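Glutamate racemase (Bacillus anthracis, PDB 2DWU) belongs to the Asp/Glu/Hydantoin racemase family and folds into alpha/beta lobes built on parallel sheets, with D-glutamic acid held in a pocket between them. Local coordinates at residues 75-78 against 79-82; 165-168 against 169-173; 192-195 against 196-199; 216-219 against 220-224. All coordinates share one frame; numbering follows the deposited sequence.

Contact 1 (75-78 against 79-82); sequences VACN and TAAA. With DGL (D-glutamic acid), chain H.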
ATOM      1  N   VAL B  75      15.009   6.729  -0.688  1.00  6.79           N
ATOM      2  CA  VAL B  75      15.437   7.748  -1.653  1.00  6.65           C
ATOM      3  C   VAL B  75      14.145   8.528  -1.829  1.00  7.15           C
ATOM      4  O   VAL B  75      13.245   8.148  -2.561  1.00  8.02           O
ATOM      5  CB  VAL B  75      15.883   7.119  -2.996  1.00  8.23           C
ATOM      6  CG1 VAL B  75      16.315   8.236  -3.982  1.00  8.25           C
ATOM      7  CG2 VAL B  75      17.051   6.216  -2.744  1.00  9.65           C
ATOM      8  N   ALA B  76      14.059   9.617  -1.090  1.00  6.90           N
ATOM      9  CA  ALA B  76      12.858  10.434  -1.091  1.00  6.62           C
ATOM     10  C   ALA B  76      12.665  11.285  -2.345  1.00  7.62           C
ATOM     11  O   ALA B  76      11.536  11.719  -2.655  1.00  9.26           O
ATOM     12  CB  ALA B  76      12.874  11.337   0.156  1.00  7.62           C
ATOM     13  N   CYS B  77      13.762  11.541  -3.038  1.00  8.00           N
ATOM     14  CA  CYS B  77      13.764  12.375  -4.244  1.00  7.13           C
ATOM     15  C   CYS B  77      13.433  11.535  -5.478  1.00  6.34           C
ATOM     16  O   CYS B  77      14.120  10.561  -5.744  1.00  8.05           O
ATOM     17  CB  CYS B  77      15.163  12.983  -4.390  1.00  7.90           C
ATOM     18  SG  CYS B  77      15.396  14.012  -5.839  1.00  8.88           S
ATOM     19  N   ASN B  78      12.383  11.920  -6.216  1.00  6.77           N
ATOM     20  CA  ASN B  78      12.007  11.163  -7.406  1.00  6.75           C
ATOM     21  C   ASN B  78      13.101  11.236  -8.468  1.00  7.73           C
ATOM     22  O   ASN B  78      13.332  10.251  -9.172  1.00  7.23           O
ATOM     23  CB  ASN B  78      10.671  11.688  -7.984  1.00  7.28           C
ATOM     24  CG  ASN B  78       9.511  11.527  -7.001  1.00  5.82           C
ATOM     25  OD1 ASN B  78       8.612  10.641  -7.161  1.00  9.07           O
ATOM     26  ND2 ASN B  78       9.484  12.370  -6.008  1.00  5.08           N
ATOM     27  N   THR B  79      13.763  12.395  -8.594  1.00  7.44           N
ATOM     28  CA  THR B  79      14.844  12.568  -9.579  1.00  7.78           C
ATOM     29  C   THR B  79      16.029  11.660  -9.242  1.00  7.89           C
ATOM     30  O   THR B  79      16.601  10.987 -10.115  1.00  8.72           O
ATOM     31  CB  THR B  79      15.322  14.043  -9.600  1.00  7.07           C
ATOM     32  OG1 THR B  79      14.200  14.885  -9.911  1.00  7.53           O
ATOM     33  CG2 THR B  79      16.422  14.246 -10.642  1.00  7.10           C
ATOM     34  N   ALA B  80      16.363  11.627  -7.952  1.00  8.01           N
ATOM     35  CA  ALA B  80      17.461  10.808  -7.470  1.00  8.84           C
ATOM     36  C   ALA B  80      17.106   9.333  -7.638  1.00  8.50           C
ATOM     37  O   ALA B  80      17.954   8.519  -8.052  1.00  9.59           O
ATOM     38  CB  ALA B  80      17.737  11.146  -5.983  1.00  8.55           C
ATOM     39  N   ALA B  81      15.851   8.971  -7.355  1.00  7.95           N
ATOM     40  CA  ALA B  81      15.459   7.576  -7.505  1.00  8.27           C
ATOM     41  C   ALA B  81      15.537   7.134  -8.964  1.00  9.41           C
ATOM     42  O   ALA B  81      16.010   6.034  -9.269  1.00 10.75           O
ATOM     43  CB  ALA B  81      14.062   7.329  -6.956  1.00  8.92           C
ATOM     44  N   ALA B  82      15.078   8.000  -9.867  1.00  9.37           N
ATOM     45  CA  ALA B  82      15.108   7.664 -11.284  1.00 11.33           C
ATOM     46  C   ALA B  82      16.532   7.421 -11.748  1.00 12.14           C
ATOM     47  O   ALA B  82      16.798   6.510 -12.543  1.00 14.55           O
ATOM     48  CB  ALA B  82      14.470   8.808 -12.102  1.00 10.93           C
TER
HETATM   49  N   DGL H 278      13.298  16.446  -4.935  1.00  7.89           N
HETATM   50  CA  DGL H 278      13.176  16.591  -6.420  1.00  9.36           C
HETATM   51  C   DGL H 278      12.296  15.523  -6.968  1.00  8.43           C
HETATM   52  O   DGL H 278      12.281  15.237  -8.159  1.00  9.04           O
HETATM   53  CB  DGL H 278      12.596  17.979  -6.770  1.00  9.81           C
HETATM   54  CG  DGL H 278      13.740  19.012  -6.630  1.00 11.02           C
HETATM   55  CD  DGL H 278      14.895  18.828  -7.526  1.00 11.78           C
HETATM   56  OE1 DGL H 278      14.861  19.037  -8.740  1.00  9.88           O
HETATM   57  OE2 DGL H 278      15.998  18.400  -6.955  1.00 11.62           O
HETATM   58  OXT DGL H 278      11.538  14.885  -6.119  1.00  8.28           O
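Cys77 turns its sulfur back over the first turn of the helix it precedes, and SG takes the N-H of Ala80 at 3.3 Å, a fairly straight bond of 157°. This is an N-cap made by sulfur: with SG anti to its own backbone N (chi1 178°), the atom lies beside the carbonyl carbon, where it can meet that amide. The same SG comes within 3.3 Å of the amino N of D-glutamic acid, so the capping residue also lines the pocket. Asn78 and Thr79 bond the ligand directly, with CG of Asn78 and OG1 of Thr79 each beside the backbone N, and each residue grips one carboxylate oxygen twice. Asn78 N and ND2 both donate to OXT, ND2 at 3.2 Å, while Thr79 N and OG1 both donate to O, OG1 at only 2.6 Å. An amide can give its NH2 here and still use OD1, which pairs with Ser211 OG; Thr79 OG1 has a second partner in Thr121 OG1. On another side of the turn, CG1 of Val75 lies 3.8 Å from CB of both Ala80 and Ala81, small side chains that fit closely against the valine. The turn joins strand 70-75 to helix 78-91, with strand 9-14 touching Val75 and Cys77, and helices 100-110 and 122-127 against Ala82.

Contact 2 (165-168 against 169-173); sequences VTQQ and VKQAL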
ATOM      1  N   VAL B 165       0.800  30.864  -8.796  1.00 15.47           N
ATOM      2  CA  VAL B 165       0.801  29.407  -8.649  1.00 15.45           C
ATOM      3  C   VAL B 165      -0.300  28.827  -9.545  1.00 16.21           C
ATOM      4  O   VAL B 165      -0.077  27.868 -10.283  1.00 14.03           O
ATOM      5  CB  VAL B 165       0.578  28.981  -7.169  1.00 15.44           C
ATOM      6  CG1 VAL B 165       0.558  27.439  -7.063  1.00 16.23           C
ATOM      7  CG2 VAL B 165       1.722  29.533  -6.273  1.00 15.29           C
ATOM      8  N   THR B 166      -1.479  29.435  -9.516  1.00 16.14           N
ATOM      9  CA  THR B 166      -2.563  28.940 -10.349  1.00 16.27           C
ATOM     10  C   THR B 166      -2.195  28.958 -11.832  1.00 16.06           C
ATOM     11  O   THR B 166      -2.493  28.011 -12.548  1.00 14.48           O
ATOM     12  CB  THR B 166      -3.842  29.759 -10.151  1.00 18.05           C
ATOM     13  OG1 THR B 166      -4.279  29.644  -8.792  1.00 19.79           O
ATOM     14  CG2 THR B 166      -4.949  29.247 -11.066  1.00 18.19           C
ATOM     15  N   GLN B 167      -1.546  30.028 -12.294  1.00 15.68           N
ATOM     16  CA  GLN B 167      -1.164  30.119 -13.689  1.00 17.53           C
ATOM     17  C   GLN B 167      -0.115  29.093 -14.066  1.00 15.67           C
ATOM     18  O   GLN B 167      -0.171  28.506 -15.157  1.00 15.95           O
ATOM     19  CB  GLN B 167      -0.631  31.518 -14.019  1.00 21.33           C
ATOM     20  CG  GLN B 167      -0.844  31.873 -15.479  1.00 26.74           C
ATOM     21  CD  GLN B 167      -2.333  32.017 -15.823  1.00 31.17           C
ATOM     22  OE1 GLN B 167      -3.027  32.867 -15.260  1.00 35.17           O
ATOM     23  NE2 GLN B 167      -2.826  31.187 -16.739  1.00 30.11           N
ATOM     24  N   GLN B 168       0.841  28.874 -13.164  1.00 15.61           N
ATOM     25  CA  GLN B 168       1.912  27.921 -13.434  1.00 13.57           C
ATOM     26  C   GLN B 168       1.390  26.492 -13.426  1.00 12.20           C
ATOM     27  O   GLN B 168       1.829  25.679 -14.233  1.00 12.84           O
ATOM     28  CB  GLN B 168       3.067  28.087 -12.433  1.00 14.89           C
ATOM     29  CG  GLN B 168       3.901  29.368 -12.679  1.00 17.47           C
ATOM     30  CD  GLN B 168       4.306  29.540 -14.128  1.00 20.27           C
ATOM     31  OE1 GLN B 168       4.958  28.675 -14.702  1.00 22.41           O
ATOM     32  NE2 GLN B 168       3.919  30.656 -14.730  1.00 21.42           N
ATOM     33  N   VAL B 169       0.457  26.196 -12.527  1.00 12.01           N
ATOM     34  CA  VAL B 169      -0.124  24.854 -12.479  1.00 12.37           C
ATOM     35  C   VAL B 169      -0.977  24.643 -13.744  1.00 13.32           C
ATOM     36  O   VAL B 169      -0.951  23.558 -14.354  1.00 13.45           O
ATOM     37  CB  VAL B 169      -0.968  24.652 -11.201  1.00 12.99           C
ATOM     38  CG1 VAL B 169      -1.796  23.345 -11.298  1.00 12.29           C
ATOM     39  CG2 VAL B 169      -0.028  24.574  -9.982  1.00 12.47           C
ATOM     40  N   LYS B 170      -1.706  25.688 -14.162  1.00 13.91           N
ATOM     41  CA  LYS B 170      -2.527  25.590 -15.372  1.00 15.59           C
ATOM     42  C   LYS B 170      -1.659  25.275 -16.591  1.00 15.56           C
ATOM     43  O   LYS B 170      -1.968  24.376 -17.399  1.00 15.74           O
ATOM     44  CB  LYS B 170      -3.307  26.901 -15.608  1.00 17.25           C
ATOM     45  CG  LYS B 170      -4.146  26.881 -16.887  1.00 21.37           C
ATOM     46  CD  LYS B 170      -5.028  28.110 -17.013  1.00 24.74           C
ATOM     47  CE  LYS B 170      -6.016  28.178 -15.858  1.00 26.75           C
ATOM     48  NZ  LYS B 170      -6.998  27.040 -15.869  1.00 28.87           N
ATOM     49  N   GLN B 171      -0.557  26.003 -16.719  1.00 13.93           N
ATOM     50  CA  GLN B 171       0.352  25.820 -17.831  1.00 15.17           C
ATOM     51  C   GLN B 171       1.032  24.459 -17.810  1.00 14.69           C
ATOM     52  O   GLN B 171       1.204  23.814 -18.850  1.00 15.16           O
ATOM     53  CB  GLN B 171       1.424  26.912 -17.815  1.00 18.14           C
ATOM     54  CG  GLN B 171       0.931  28.273 -18.249  1.00 23.23           C
ATOM     55  CD  GLN B 171       2.036  29.313 -18.243  1.00 24.55           C
ATOM     56  OE1 GLN B 171       3.227  28.976 -18.199  1.00 26.63           O
ATOM     57  NE2 GLN B 171       1.651  30.581 -18.300  1.00 26.09           N
ATOM     58  N   ALA B 172       1.422  24.014 -16.623  1.00 13.50           N
ATOM     59  CA  ALA B 172       2.107  22.735 -16.508  1.00 12.94           C
ATOM     60  C   ALA B 172       1.201  21.558 -16.843  1.00 13.69           C
ATOM     61  O   ALA B 172       1.655  20.595 -17.454  1.00 14.20           O
ATOM     62  CB  ALA B 172       2.666  22.556 -15.079  1.00 13.19           C
ATOM     63  N   LEU B 173      -0.062  21.638 -16.431  1.00 14.43           N
ATOM     64  CA  LEU B 173      -0.994  20.527 -16.639  1.00 14.29           C
ATOM     65  C   LEU B 173      -1.788  20.567 -17.939  1.00 15.19           C
ATOM     66  O   LEU B 173      -2.514  19.622 -18.237  1.00 15.52           O
ATOM     67  CB  LEU B 173      -1.962  20.426 -15.460  1.00 14.50           C
ATOM     68  CG  LEU B 173      -1.406  19.978 -14.096  1.00 17.08           C
ATOM     69  CD1 LEU B 173      -2.482  20.099 -13.055  1.00 17.89           C
ATOM     70  CD2 LEU B 173      -0.899  18.544 -14.176  1.00 19.52           C
TER
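Val165 and Val169 run alongside each other, one helical turn apart, with CG1 of Val165 4.1 Å from CG2 of Val169. Branching at CB suits both: CG2 of Val169 also rests 3.3 Å from Val165 O, so the methyl packs against the oxygen that the amide of Val169 bonds. The polar side of the helix is gathered round Gln167. Its CG is anti to the backbone N (chi1 -153°) and the chain then bends, which brings NE2 to 3.8 Å from CD of Lys170, a contact with the aliphatic part of the lysine. Gln171 comes back from the next turn, its CG 3.3 Å from Gln167 O and its NE2 4.0 Å from Gln167 CG, the two amides being 45° apart. Long, uncharged side chains suit this exposed strip, where these two meet by van der Waals contact. Gln171 OE1 also lies 3.9 Å from both OE1 and NE2 of Gln168, a loose approach with the amide planes 74° apart. What positions this layer is the i to i+4 backbone bonding, such as Ala172 N to Gln168 O at 2.9 Å. Further out, Lys170 NZ makes a salt bridge with Glu201 and Thr166 OG1 bonds to Thr162 O. Helix 162-177 thus rests its valines on Tyr197 of helix 195-202, while Gln168 and Ala172 touch helix 151-157.

Contact 3 (192-195 against 196-199); sequences PLLE and SYIK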
ATOM      1  N   PRO B 192       2.982  17.593  -3.486  1.00  9.85           N
ATOM      2  CA  PRO B 192       1.854  17.511  -2.558  1.00 11.17           C
ATOM      3  C   PRO B 192       1.420  18.914  -2.110  1.00 11.89           C
ATOM      4  O   PRO B 192       0.254  19.122  -1.811  1.00 14.18           O
ATOM      5  CB  PRO B 192       2.413  16.702  -1.387  1.00 11.96           C
ATOM      6  CG  PRO B 192       3.321  15.708  -2.077  1.00 10.12           C
ATOM      7  CD  PRO B 192       4.032  16.612  -3.126  1.00  9.10           C
ATOM      8  N   LEU B 193       2.340  19.868  -2.045  0.50 12.09           N
ATOM      9  CA  LEU B 193       1.928  21.194  -1.614  0.50 12.18           C
ATOM     10  C   LEU B 193       1.007  21.879  -2.615  0.50 12.32           C
ATOM     11  O   LEU B 193       0.308  22.843  -2.275  0.50 13.83           O
ATOM     12  CB  LEU B 193       3.150  22.065  -1.324  0.50 12.70           C
ATOM     13  CG  LEU B 193       3.789  21.701   0.015  0.50 13.48           C
ATOM     14  CD1 LEU B 193       4.830  22.752   0.374  0.50 13.40           C
ATOM     15  CD2 LEU B 193       2.715  21.628   1.098  0.50 15.30           C
ATOM     16  N   LEU B 194       0.975  21.358  -3.837  1.00 11.57           N
ATOM     17  CA  LEU B 194       0.140  21.945  -4.891  1.00 11.92           C
ATOM     18  C   LEU B 194      -1.109  21.129  -5.115  1.00 12.57           C
ATOM     19  O   LEU B 194      -1.834  21.392  -6.080  1.00 12.35           O
ATOM     20  CB  LEU B 194       0.894  21.954  -6.224  1.00 11.71           C
ATOM     21  CG  LEU B 194       2.184  22.749  -6.287  1.00 12.65           C
ATOM     22  CD1 LEU B 194       2.892  22.478  -7.625  1.00 14.00           C
ATOM     23  CD2 LEU B 194       1.874  24.232  -6.122  1.00 16.34           C
ATOM     24  N   GLU B 195      -1.365  20.154  -4.251  1.00 14.69           N
ATOM     25  CA  GLU B 195      -2.500  19.271  -4.472  1.00 17.39           C
ATOM     26  C   GLU B 195      -3.821  19.950  -4.774  1.00 18.35           C
ATOM     27  O   GLU B 195      -4.522  19.559  -5.727  1.00 16.87           O
ATOM     28  CB  GLU B 195      -2.681  18.285  -3.318  1.00 20.98           C
ATOM     29  CG  GLU B 195      -3.855  17.346  -3.582  1.00 27.22           C
ATOM     30  CD  GLU B 195      -3.916  16.163  -2.636  1.00 31.15           C
ATOM     31  OE1 GLU B 195      -3.646  16.336  -1.421  1.00 34.91           O
ATOM     32  OE2 GLU B 195      -4.255  15.053  -3.111  1.00 33.67           O
ATOM     33  N   SER B 196      -4.172  20.965  -3.988  1.00 17.56           N
ATOM     34  CA  SER B 196      -5.429  21.656  -4.238  1.00 19.92           C
ATOM     35  C   SER B 196      -5.513  22.275  -5.615  1.00 18.02           C
ATOM     36  O   SER B 196      -6.562  22.205  -6.263  1.00 19.86           O
ATOM     37  CB  SER B 196      -5.667  22.738  -3.191  1.00 20.50           C
ATOM     38  OG  SER B 196      -5.838  22.137  -1.927  1.00 28.79           O
ATOM     39  N   TYR B 197      -4.423  22.887  -6.064  1.00 16.83           N
ATOM     40  CA  TYR B 197      -4.402  23.534  -7.373  1.00 14.78           C
ATOM     41  C   TYR B 197      -4.565  22.509  -8.466  1.00 16.00           C
ATOM     42  O   TYR B 197      -5.286  22.718  -9.434  1.00 16.82           O
ATOM     43  CB  TYR B 197      -3.075  24.272  -7.608  1.00 16.10           C
ATOM     44  CG  TYR B 197      -2.837  25.447  -6.698  1.00 17.20           C
ATOM     45  CD1 TYR B 197      -2.138  25.302  -5.502  1.00 17.84           C
ATOM     46  CD2 TYR B 197      -3.327  26.706  -7.032  1.00 18.18           C
ATOM     47  CE1 TYR B 197      -1.931  26.404  -4.659  1.00 18.14           C
ATOM     48  CE2 TYR B 197      -3.130  27.800  -6.206  1.00 19.34           C
ATOM     49  CZ  TYR B 197      -2.434  27.645  -5.025  1.00 20.46           C
ATOM     50  OH  TYR B 197      -2.238  28.741  -4.209  1.00 22.59           O
ATOM     51  N   ILE B 198      -3.859  21.399  -8.308  1.00 14.17           N
ATOM     52  CA  ILE B 198      -3.889  20.331  -9.296  1.00 14.39           C
ATOM     53  C   ILE B 198      -5.278  19.720  -9.431  1.00 16.63           C
ATOM     54  O   ILE B 198      -5.765  19.509 -10.554  1.00 17.81           O
ATOM     55  CB  ILE B 198      -2.831  19.256  -8.928  1.00 13.76           C
ATOM     56  CG1 ILE B 198      -1.433  19.874  -9.092  1.00 12.87           C
ATOM     57  CG2 ILE B 198      -2.979  18.028  -9.827  1.00 13.79           C
ATOM     58  CD1 ILE B 198      -0.313  18.998  -8.532  1.00 14.55           C
ATOM     59  N   LYS B 199      -5.913  19.441  -8.303  1.00 17.71           N
ATOM     60  CA  LYS B 199      -7.259  18.864  -8.314  1.00 20.84           C
ATOM     61  C   LYS B 199      -8.221  19.798  -9.026  1.00 22.16           C
ATOM     62  O   LYS B 199      -9.084  19.359  -9.780  1.00 22.12           O
ATOM     63  CB  LYS B 199      -7.770  18.642  -6.892  1.00 22.81           C
ATOM     64  CG  LYS B 199      -7.004  17.601  -6.117  1.00 26.92           C
ATOM     65  CD  LYS B 199      -7.548  17.406  -4.711  1.00 31.58           C
ATOM     66  CE  LYS B 199      -6.994  16.106  -4.122  1.00 32.45           C
ATOM     67  NZ  LYS B 199      -7.453  15.858  -2.733  1.00 36.94           N
TER
HETATM   68  O   HOH W   1      -2.388  22.673  -2.637  1.00 29.76           O
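The start of helix 195-202 is built here, where a short 3-10 turn at 192-194 runs into the alpha-helix with Leu194 at the N-cap position. Leucine has no side-chain acceptor to offer the first amides, and a water does part of that work: it accepts from Ser196 N at 2.8 Å and donates to Leu193 O at 2.7 Å, stitching the 3-10 turn to the helix. The carbonyl of Leu194 opens the regular pattern, taking Ile198 N at 3.0 Å. That same oxygen sits at the edge of the Tyr197 ring, in the ring plane and 4.0 Å from CD1. Leu194 spends its side chain on packing instead: CB meets CD1 of Ile198 at 3.9 Å, and CD2 comes to 4.2 Å from Tyr197 CD1, so apolar groups from the next turn lie against the cap residue. On the exposed side, Glu195 and Lys199 form an i to i+4 salt bridge, OE2 to NZ at 3.3 Å. Glu195 extends with CG anti to its backbone N (chi1 -179°), and Lys199, extended from CG to NZ, runs across it, with CE 3.1 Å from OE2. Long, oppositely charged side chains suit this surface, whereas Ile198 is buried against Leu184 and Leu186 of strand 183-187. Helix 195-202 links the adjacent parallel strands 183-187 and 207-210, the beta-alpha-beta crossover from which such alpha/beta folds are assembled.

Contact 4 (216-219 against 220-224); sequences AIEL and STILQ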
ATOM      1  N   ALA B 216       5.670   5.684   2.330  1.00  6.57           N
ATOM      2  CA  ALA B 216       5.694   5.303   3.731  1.00  6.95           C
ATOM      3  C   ALA B 216       5.002   3.955   3.959  1.00  8.00           C
ATOM      4  O   ALA B 216       5.489   3.116   4.729  1.00  7.60           O
ATOM      5  CB  ALA B 216       5.040   6.415   4.619  1.00  6.94           C
ATOM      6  N   ILE B 217       3.886   3.702   3.271  1.00  7.39           N
ATOM      7  CA  ILE B 217       3.235   2.427   3.481  1.00  8.62           C
ATOM      8  C   ILE B 217       4.071   1.304   2.842  1.00  7.45           C
ATOM      9  O   ILE B 217       4.117   0.201   3.363  1.00  8.06           O
ATOM     10  CB  ILE B 217       1.750   2.446   3.009  1.00  7.94           C
ATOM     11  CG1 ILE B 217       1.067   1.162   3.476  1.00  8.41           C
ATOM     12  CG2 ILE B 217       1.643   2.673   1.499  1.00  9.26           C
ATOM     13  CD1 ILE B 217      -0.448   1.248   3.427  1.00 10.13           C
ATOM     14  N   GLU B 218       4.781   1.593   1.745  1.00  8.44           N
ATOM     15  CA  GLU B 218       5.639   0.585   1.134  1.00  8.67           C
ATOM     16  C   GLU B 218       6.769   0.219   2.105  1.00  8.81           C
ATOM     17  O   GLU B 218       7.089  -0.948   2.305  1.00  8.05           O
ATOM     18  CB  GLU B 218       6.231   1.106  -0.185  1.00  9.39           C
ATOM     19  CG  GLU B 218       7.089   0.065  -0.902  1.00 11.63           C
ATOM     20  CD  GLU B 218       6.589  -0.340  -2.301  1.00 14.44           C
ATOM     21  OE1 GLU B 218       5.396  -0.172  -2.658  1.00 13.12           O
ATOM     22  OE2 GLU B 218       7.438  -0.868  -3.048  1.00 13.49           O
ATOM     23  N   LEU B 219       7.378   1.232   2.716  1.00  7.84           N
ATOM     24  CA  LEU B 219       8.429   0.988   3.708  1.00  7.31           C
ATOM     25  C   LEU B 219       7.862   0.155   4.877  1.00  6.53           C
ATOM     26  O   LEU B 219       8.490  -0.818   5.323  1.00  7.35           O
ATOM     27  CB  LEU B 219       8.958   2.332   4.244  1.00  6.90           C
ATOM     28  CG  LEU B 219       9.988   2.239   5.374  1.00  7.31           C
ATOM     29  CD1 LEU B 219      11.254   1.522   4.887  1.00  8.21           C
ATOM     30  CD2 LEU B 219      10.303   3.638   5.870  1.00  7.95           C
ATOM     31  N   SER B 220       6.679   0.537   5.366  1.00  5.52           N
ATOM     32  CA  SER B 220       6.042  -0.193   6.464  1.00  5.85           C
ATOM     33  C   SER B 220       5.888  -1.695   6.108  1.00  7.67           C
ATOM     34  O   SER B 220       6.230  -2.586   6.897  1.00  7.56           O
ATOM     35  CB  SER B 220       4.672   0.460   6.796  1.00  6.55           C
ATOM     36  OG  SER B 220       4.005  -0.262   7.831  1.00  6.42           O
ATOM     37  N   THR B 221       5.404  -1.961   4.900  1.00  6.78           N
ATOM     38  CA  THR B 221       5.187  -3.304   4.430  1.00  7.70           C
ATOM     39  C   THR B 221       6.490  -4.110   4.439  1.00  7.16           C
ATOM     40  O   THR B 221       6.536  -5.250   4.916  1.00  7.33           O
ATOM     41  CB  THR B 221       4.631  -3.270   2.978  1.00  7.83           C
ATOM     42  OG1 THR B 221       3.398  -2.542   2.942  1.00  8.16           O
ATOM     43  CG2 THR B 221       4.416  -4.696   2.469  1.00  7.68           C
ATOM     44  N   ILE B 222       7.555  -3.503   3.925  1.00  7.91           N
ATOM     45  CA  ILE B 222       8.827  -4.183   3.836  1.00  8.83           C
ATOM     46  C   ILE B 222       9.475  -4.377   5.197  1.00  8.44           C
ATOM     47  O   ILE B 222      10.008  -5.449   5.483  1.00 11.13           O
ATOM     48  CB  ILE B 222       9.771  -3.433   2.871  1.00  8.62           C
ATOM     49  CG1 ILE B 222       9.243  -3.579   1.437  1.00 10.36           C
ATOM     50  CG2 ILE B 222      11.181  -4.066   2.890  1.00 11.10           C
ATOM     51  CD1 ILE B 222       9.893  -2.574   0.466  1.00 14.73           C
ATOM     52  N   LEU B 223       9.436  -3.365   6.055  1.00  8.79           N
ATOM     53  CA  LEU B 223      10.046  -3.543   7.378  1.00  9.36           C
ATOM     54  C   LEU B 223       9.322  -4.662   8.126  1.00 10.00           C
ATOM     55  O   LEU B 223       9.964  -5.472   8.784  1.00 11.40           O
ATOM     56  CB  LEU B 223       9.961  -2.260   8.209  1.00 10.89           C
ATOM     57  CG  LEU B 223      10.729  -1.028   7.704  1.00 10.33           C
ATOM     58  CD1 LEU B 223      10.419   0.188   8.627  1.00 10.68           C
ATOM     59  CD2 LEU B 223      12.223  -1.342   7.652  1.00 15.27           C
ATOM     60  N   GLN B 224       7.997  -4.722   8.028  1.00  8.85           N
ATOM     61  CA  GLN B 224       7.307  -5.778   8.760  1.00 10.53           C
ATOM     62  C   GLN B 224       7.559  -7.152   8.140  1.00 11.82           C
ATOM     63  O   GLN B 224       7.734  -8.140   8.864  1.00 13.30           O
ATOM     64  CB  GLN B 224       5.817  -5.475   8.863  1.00 12.49           C
ATOM     65  CG  GLN B 224       5.069  -6.473   9.767  1.00 14.29           C
ATOM     66  CD  GLN B 224       3.827  -5.858  10.355  1.00 14.12           C
ATOM     67  OE1 GLN B 224       3.169  -5.041   9.719  1.00 15.97           O
ATOM     68  NE2 GLN B 224       3.480  -6.265  11.577  1.00 13.57           N
TER
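Leu219 meets Leu223 one turn further along the helix, CD1 to CG at 3.8 Å, the two side chains set at a slant to each other. Leu219 has CG anti to its backbone N (chi1 175°), whereas Leu223 has CG beside its own N (chi1 -64°); the second leucine therefore leans back toward the first, and its CG also comes to 3.3 Å from Leu219 O. That carbonyl receives Leu223 N at 2.8 Å. Branched apolar tips suit this face, since Leu219 also packs on Val74 and Ile97 of the neighbouring sheet and Leu223 on Lys71. Ser220 is small enough to sit close against the preceding turn: its CB is 3.5 Å from both Ala216 O and Ile217 O, and its OG is bonded across the subunit interface. Here helix 211-226 of this alpha/beta protein is one of the surfaces on which the two subunits meet, for Ser220 OG and Gln224 OE1 each hydrogen-bond Arg105 NH1 of the second subunit. Glu218 makes a salt bridge with Arg105 of its own chain, and on the way its CG passes 4.1 Å from CD1 of Ile222. The buried carboxylate probably has its charge balanced by that guanidinium group. Glu218 also packs on Thr221 of the second subunit. Thr221 of this chain, which lies against Arg105 of the second subunit, ties its hydroxyl to its own helix: OG1 donates to Ile217 O at 2.9 Å, while Thr221 N reaches that oxygen from the opposite face of the carbonyl plane.

In the fold
The four contacts follow one another along the chain without interleaving. Contact 1 is the one that holds the ligand, with Cys77, Asn78 and Thr79 in the D-glutamic acid pocket. Contact 3 lies at the start of a helix further out, its centre about 20 Å from that of contact 1; the side chain of Leu194 is about 11 Å from the ligand. Contacts 2 and 3 pack directly, with centres about 10 Å apart: Val165 CG1 touches Leu194 CD2 at 3.6 Å, and Leu173 CD1 touches Ile198 CG2 at 3.9 Å. Contact 4, at the subunit interface, is about 34 Å between centres from contact 2, on the opposite side of the chain's centre, and about 17 Å from contact 1.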